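Local coordinates for endoglucanase E-5 (Thermobifida fusca, PDB 2CKS), which catalyses the endohydrolysis of (1->4)-beta-D-glucosidic linkages in cellulose, lichenin and cereal beta-D-glucans, here represented by its catalytic domain, at residues A57-E68 against L94-P105. Numbering follows the deposited sequence.
Sequences ADIIRLSMYIQE and LYVIVDWHILTP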
loop_
_atom_site.group_PDB
_atom_site.type_symbol
_atom_site.label_atom_id
_atom_site.label_comp_id
_atom_site.label_asym_id
_atom_site.label_seq_id
_atom_site.Cartn_x
_atom_site.Cartn_y
_atom_site.Cartn_z
ATOM N N ALA A 57 -11.307 -8.793 1.782
ATOM C CA ALA A 57 -9.965 -8.279 1.501
ATOM C C ALA A 57 -8.915 -9.282 1.956
ATOM O O ALA A 57 -9.103 -9.956 2.959
ATOM C CB ALA A 57 -9.754 -6.963 2.199
ATOM N N ASP A 58 -7.820 -9.373 1.204
ATOM C CA ASP A 58 -6.647 -10.163 1.587
ATOM C C ASP A 58 -5.665 -9.402 2.471
ATOM O O ASP A 58 -4.882 -9.994 3.207
ATOM C CB ASP A 58 -5.859 -10.573 0.345
ATOM C CG ASP A 58 -6.643 -11.432 -0.595
ATOM O OD1 ASP A 58 -7.213 -12.438 -0.120
ATOM O OD2 ASP A 58 -6.741 -11.188 -1.825
ATOM N N ILE A 59 -5.696 -8.078 2.358
ATOM C CA ILE A 59 -4.609 -7.239 2.836
ATOM C C ILE A 59 -5.136 -5.838 3.148
ATOM O O ILE A 59 -6.084 -5.353 2.510
ATOM C CB ILE A 59 -3.497 -7.231 1.745
ATOM C CG1 ILE A 59 -2.233 -6.497 2.189
ATOM C CG2 ILE A 59 -4.000 -6.651 0.442
ATOM C CD1 ILE A 59 -1.016 -6.890 1.351
ATOM N N ILE A 60 -4.533 -5.217 4.150
ATOM C CA ILE A 60 -4.816 -3.837 4.525
ATOM C C ILE A 60 -3.488 -3.101 4.594
ATOM O O ILE A 60 -2.514 -3.596 5.163
ATOM C CB ILE A 60 -5.579 -3.744 5.876
ATOM C CG1 ILE A 60 -5.952 -2.283 6.182
ATOM C CG2 ILE A 60 -4.788 -4.335 7.024
ATOM C CD1 ILE A 60 -6.910 -2.113 7.313
ATOM N N ARG A 61 -3.456 -1.923 4.000
ATOM C CA ARG A 61 -2.309 -1.045 4.104
ATOM C C ARG A 61 -2.613 0.020 5.147
ATOM O O ARG A 61 -3.623 0.727 5.056
ATOM C CB ARG A 61 -2.038 -0.429 2.749
ATOM C CG ARG A 61 -0.966 0.633 2.703
ATOM C CD ARG A 61 -0.947 1.175 1.330
ATOM N NE ARG A 61 0.127 2.065 0.948
ATOM C CZ ARG A 61 -0.054 3.306 0.503
ATOM N NH1 ARG A 61 -1.244 3.896 0.500
ATOM N NH2 ARG A 61 0.984 3.979 0.075
ATOM N N LEU A 62 -1.745 0.107 6.151
ATOM C CA LEU A 62 -1.877 1.071 7.233
ATOM C C LEU A 62 -1.041 2.308 6.921
ATOM O O LEU A 62 0.184 2.284 7.025
ATOM C CB LEU A 62 -1.421 0.428 8.545
ATOM C CG LEU A 62 -2.123 -0.881 8.915
ATOM C CD1 LEU A 62 -1.462 -1.505 10.138
ATOM C CD2 LEU A 62 -3.601 -0.665 9.157
ATOM N N SER A 63 -1.704 3.388 6.519
ATOM C CA SER A 63 -1.025 4.563 6.009
ATOM C C SER A 63 -0.786 5.550 7.133
ATOM O O SER A 63 -1.723 6.130 7.673
ATOM C CB SER A 63 -1.831 5.210 4.883
ATOM O OG SER A 63 -1.886 4.340 3.759
ATOM N N MET A 64 0.476 5.714 7.487
ATOM C CA MET A 64 0.878 6.639 8.535
ATOM C C MET A 64 1.688 7.779 7.934
ATOM O O MET A 64 2.863 7.619 7.607
ATOM C CB MET A 64 1.713 5.913 9.586
ATOM C CG MET A 64 2.120 6.792 10.778
ATOM S SD MET A 64 3.108 5.896 11.969
ATOM C CE MET A 64 4.675 5.817 11.082
ATOM N N TYR A 65 1.048 8.932 7.774
ATOM C CA TYR A 65 1.746 10.143 7.380
ATOM C C TYR A 65 2.757 10.508 8.459
ATOM O O TYR A 65 2.579 10.184 9.628
ATOM C CB TYR A 65 0.785 11.309 7.227
ATOM C CG TYR A 65 -0.059 11.348 5.979
ATOM C CD1 TYR A 65 -1.048 10.405 5.748
ATOM C CD2 TYR A 65 0.106 12.366 5.049
ATOM C CE1 TYR A 65 -1.851 10.464 4.630
ATOM C CE2 TYR A 65 -0.695 12.432 3.916
ATOM C CZ TYR A 65 -1.670 11.478 3.719
ATOM O OH TYR A 65 -2.474 11.525 2.601
ATOM N N ILE A 66 3.828 11.171 8.044
ATOM C CA ILE A 66 4.893 11.574 8.958
ATOM C C ILE A 66 4.764 13.066 9.257
ATOM O O ILE A 66 4.709 13.467 10.414
ATOM C CB ILE A 66 6.279 11.226 8.356
ATOM C CG1 ILE A 66 6.277 9.816 7.735
ATOM C CG2 ILE A 66 7.364 11.381 9.425
ATOM C CD1 ILE A 66 5.876 8.712 8.660
ATOM N N GLN A 67 4.697 13.860 8.198
ATOM C CA GLN A 67 4.313 15.258 8.286
ATOM C C GLN A 67 2.779 15.341 8.241
ATOM O O GLN A 67 2.106 14.342 8.483
ATOM C CB GLN A 67 5.001 16.054 7.174
ATOM C CG GLN A 67 6.475 16.331 7.477
ATOM C CD GLN A 67 7.365 15.094 7.417
ATOM O OE1 GLN A 67 7.374 14.376 6.417
ATOM N NE2 GLN A 67 8.121 14.855 8.484
ATOM N N GLU A 68 2.223 16.527 7.992
ATOM C CA GLU A 68 0.769 16.716 7.895
ATOM C C GLU A 68 0.046 16.204 9.149
ATOM O O GLU A 68 -0.978 15.526 9.068
ATOM C CB GLU A 68 0.232 16.097 6.597
ATOM C CG GLU A 68 0.959 16.631 5.364
ATOM C CD GLU A 68 0.414 16.119 4.048
ATOM O OE1 GLU A 68 -0.800 16.303 3.776
ATOM O OE2 GLU A 68 1.205 15.536 3.274
ATOM N N LEU A 94 -5.730 -10.926 7.954
ATOM C CA LEU A 94 -5.258 -10.063 6.873
ATOM C C LEU A 94 -3.749 -9.903 6.844
ATOM O O LEU A 94 -3.104 -9.804 7.891
ATOM C CB LEU A 94 -5.850 -8.667 7.019
ATOM C CG LEU A 94 -7.366 -8.555 7.028
ATOM C CD1 LEU A 94 -7.769 -7.119 7.377
ATOM C CD2 LEU A 94 -7.907 -8.988 5.690
ATOM N N TYR A 95 -3.199 -9.847 5.639
ATOM C CA TYR A 95 -1.861 -9.313 5.444
ATOM C C TYR A 95 -1.896 -7.832 5.749
ATOM O O TYR A 95 -2.938 -7.186 5.644
ATOM C CB TYR A 95 -1.357 -9.581 4.023
ATOM C CG TYR A 95 -1.117 -11.053 3.837
ATOM C CD1 TYR A 95 -2.110 -11.892 3.347
ATOM C CD2 TYR A 95 0.088 -11.619 4.207
ATOM C CE1 TYR A 95 -1.894 -13.252 3.219
ATOM C CE2 TYR A 95 0.301 -12.974 4.092
ATOM C CZ TYR A 95 -0.677 -13.781 3.591
ATOM O OH TYR A 95 -0.488 -15.141 3.478
ATOM N N VAL A 96 -0.759 -7.300 6.166
ATOM C CA VAL A 96 -0.671 -5.900 6.538
ATOM C C VAL A 96 0.520 -5.270 5.863
ATOM O O VAL A 96 1.616 -5.828 5.917
ATOM C CB VAL A 96 -0.479 -5.728 8.039
ATOM C CG1 VAL A 96 -0.462 -4.239 8.395
ATOM C CG2 VAL A 96 -1.573 -6.416 8.775
ATOM N N ILE A 97 0.310 -4.122 5.227
ATOM C CA ILE A 97 1.413 -3.300 4.759
ATOM C C ILE A 97 1.576 -2.140 5.717
ATOM O O ILE A 97 0.634 -1.388 5.941
ATOM C CB ILE A 97 1.145 -2.754 3.360
ATOM C CG1 ILE A 97 0.931 -3.905 2.388
ATOM C CG2 ILE A 97 2.294 -1.836 2.929
ATOM C CD1 ILE A 97 0.525 -3.474 1.007
ATOM N N VAL A 98 2.772 -1.996 6.278
ATOM C CA VAL A 98 3.090 -0.868 7.135
ATOM C C VAL A 98 3.651 0.220 6.240
ATOM O O VAL A 98 4.751 0.079 5.698
ATOM C CB VAL A 98 4.101 -1.265 8.204
ATOM C CG1 VAL A 98 4.477 -0.066 9.082
ATOM C CG2 VAL A 98 3.540 -2.421 9.040
ATOM N N ASP A 99 2.875 1.284 6.069
ATOM C CA ASP A 99 3.164 2.329 5.096
ATOM C C ASP A 99 3.701 3.590 5.773
ATOM O O ASP A 99 2.979 4.337 6.424
ATOM C CB ASP A 99 1.915 2.623 4.266
ATOM C CG ASP A 99 2.003 3.915 3.490
ATOM O OD1 ASP A 99 0.935 4.509 3.242
ATOM O OD2 ASP A 99 3.076 4.403 3.074
ATOM N N TRP A 100 5.003 3.781 5.615
ATOM C CA TRP A 100 5.704 5.007 5.984
ATOM C C TRP A 100 5.353 6.063 4.943
ATOM O O TRP A 100 5.974 6.156 3.887
ATOM C CB TRP A 100 7.199 4.690 6.024
ATOM C CG TRP A 100 8.049 5.781 6.565
ATOM C CD1 TRP A 100 8.870 6.606 5.863
ATOM C CD2 TRP A 100 8.171 6.162 7.932
ATOM N NE1 TRP A 100 9.513 7.475 6.712
ATOM C CE2 TRP A 100 9.089 7.226 7.991
ATOM C CE3 TRP A 100 7.596 5.707 9.124
ATOM C CZ2 TRP A 100 9.434 7.840 9.189
ATOM C CZ3 TRP A 100 7.940 6.308 10.303
ATOM C CH2 TRP A 100 8.852 7.364 10.336
ATOM N N HIS A 101 4.322 6.847 5.241
ATOM C CA HIS A 101 3.595 7.588 4.223
ATOM C C HIS A 101 4.160 8.979 3.997
ATOM O O HIS A 101 3.527 9.992 4.301
ATOM C CB HIS A 101 2.100 7.637 4.550
ATOM C CG HIS A 101 1.237 7.962 3.380
ATOM N ND1 HIS A 101 0.745 6.997 2.526
ATOM C CD2 HIS A 101 0.768 9.149 2.922
ATOM C CE1 HIS A 101 0.008 7.578 1.595
ATOM N NE2 HIS A 101 0.001 8.881 1.814
ATOM N N ILE A 102 5.369 9.009 3.456
ATOM C CA ILE A 102 5.994 10.263 3.073
ATOM C C ILE A 102 5.342 10.779 1.800
ATOM O O ILE A 102 4.878 9.996 0.959
ATOM C CB ILE A 102 7.525 10.116 2.909
ATOM C CG1 ILE A 102 7.890 9.173 1.752
ATOM C CG2 ILE A 102 8.152 9.657 4.216
ATOM C CD1 ILE A 102 8.497 9.887 0.544
ATOM N N LEU A 103 5.278 12.101 1.692
ATOM C CA LEU A 103 4.665 12.757 0.548
ATOM C C LEU A 103 5.262 14.147 0.340
ATOM O O LEU A 103 5.798 14.442 -0.727
ATOM C CB LEU A 103 3.148 12.840 0.760
ATOM C CG LEU A 103 2.338 13.513 -0.346
ATOM C CD1 LEU A 103 2.632 12.889 -1.715
ATOM C CD2 LEU A 103 0.852 13.440 -0.027
ATOM N N THR A 104 5.168 14.981 1.376
ATOM C CA THR A 104 5.746 16.330 1.380
ATOM C C THR A 104 6.361 16.599 2.755
ATOM O O THR A 104 5.624 16.658 3.748
ATOM C CB THR A 104 4.653 17.403 1.096
ATOM O OG1 THR A 104 3.976 17.128 -0.142
ATOM C CG2 THR A 104 5.284 18.778 0.891
ATOM N N PRO A 105 7.680 16.762 2.862
ATOM C CA PRO A 105 8.661 16.685 1.770
ATOM C C PRO A 105 8.746 15.342 1.032
ATOM O O PRO A 105 8.532 14.273 1.616
ATOM C CB PRO A 105 9.992 16.953 2.485
ATOM C CG PRO A 105 9.619 17.682 3.705
ATOM C CD PRO A 105 8.308 17.098 4.147
HETATM O O HOH W 1 -1.555 10.246 -0.215
HETATM O O HOH W 2 4.020 12.468 5.430
HETATM O O HOH W 3 6.886 13.410 3.739
HETATM O O HOH W 4 3.568 14.752 3.915
HETATM O O HOH W 5 1.419 16.803 0.732
#
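Asp99 OD1 accepts two hydrogen bonds: Ser63 OG reaches its anti lone pair at 2.9 Å, and His101 ND1, from the same strand, takes the syn lone pair at 2.6 Å. Asp99 OD1 lies close to the His101 ring plane, which helps set the rotation of the imidazole. Arg61 adds charge without a directed bond: its guanidinium stacks on the carboxylate, planes 11° apart, with Asp99 OD1 3.2 Å from Arg61 NH2 and over the guanidinium face. With CG anti to the backbone N (chi1 174°) and the chain extended as far as NE, the guanidinium reaches Asp99; there NH2 is also hydrogen-bonded to Asn138 OD1, while NE and NH1 form salt bridges to Glu135 and Glu231, the latter probably the nucleophile.

Strands 59-65 and 95-101 run parallel, joined by helix 75-90 in a beta-alpha-beta unit of the family 5 TIM barrel. Backbone bonds alternate between them, from Tyr95 N to Asp58 O through His101 N to Met64 O. Arg61, Ser63, Asp99 and His101 face the barrel interior; Ile60, Leu62 and Val96 point outward to helix 75-90.

Near the catalytic end, the Tyr65 ring receives His101 CD2 over one face, at 3.4 Å from Tyr65 CE1, with the ring planes oblique at 40°. Water 1 links Tyr65 OH to His101 NE2. A serine in place of Tyr65 would probably leave His101 CD2 without the aromatic face it packs on and water 1 without the phenol oxygen. Just past the strand, Ile66 CD1 sits over the face of the outward-pointing Trp100, a CH-pi contact 3.3 Å from the centroid of the six-membered ring and nearly along its normal.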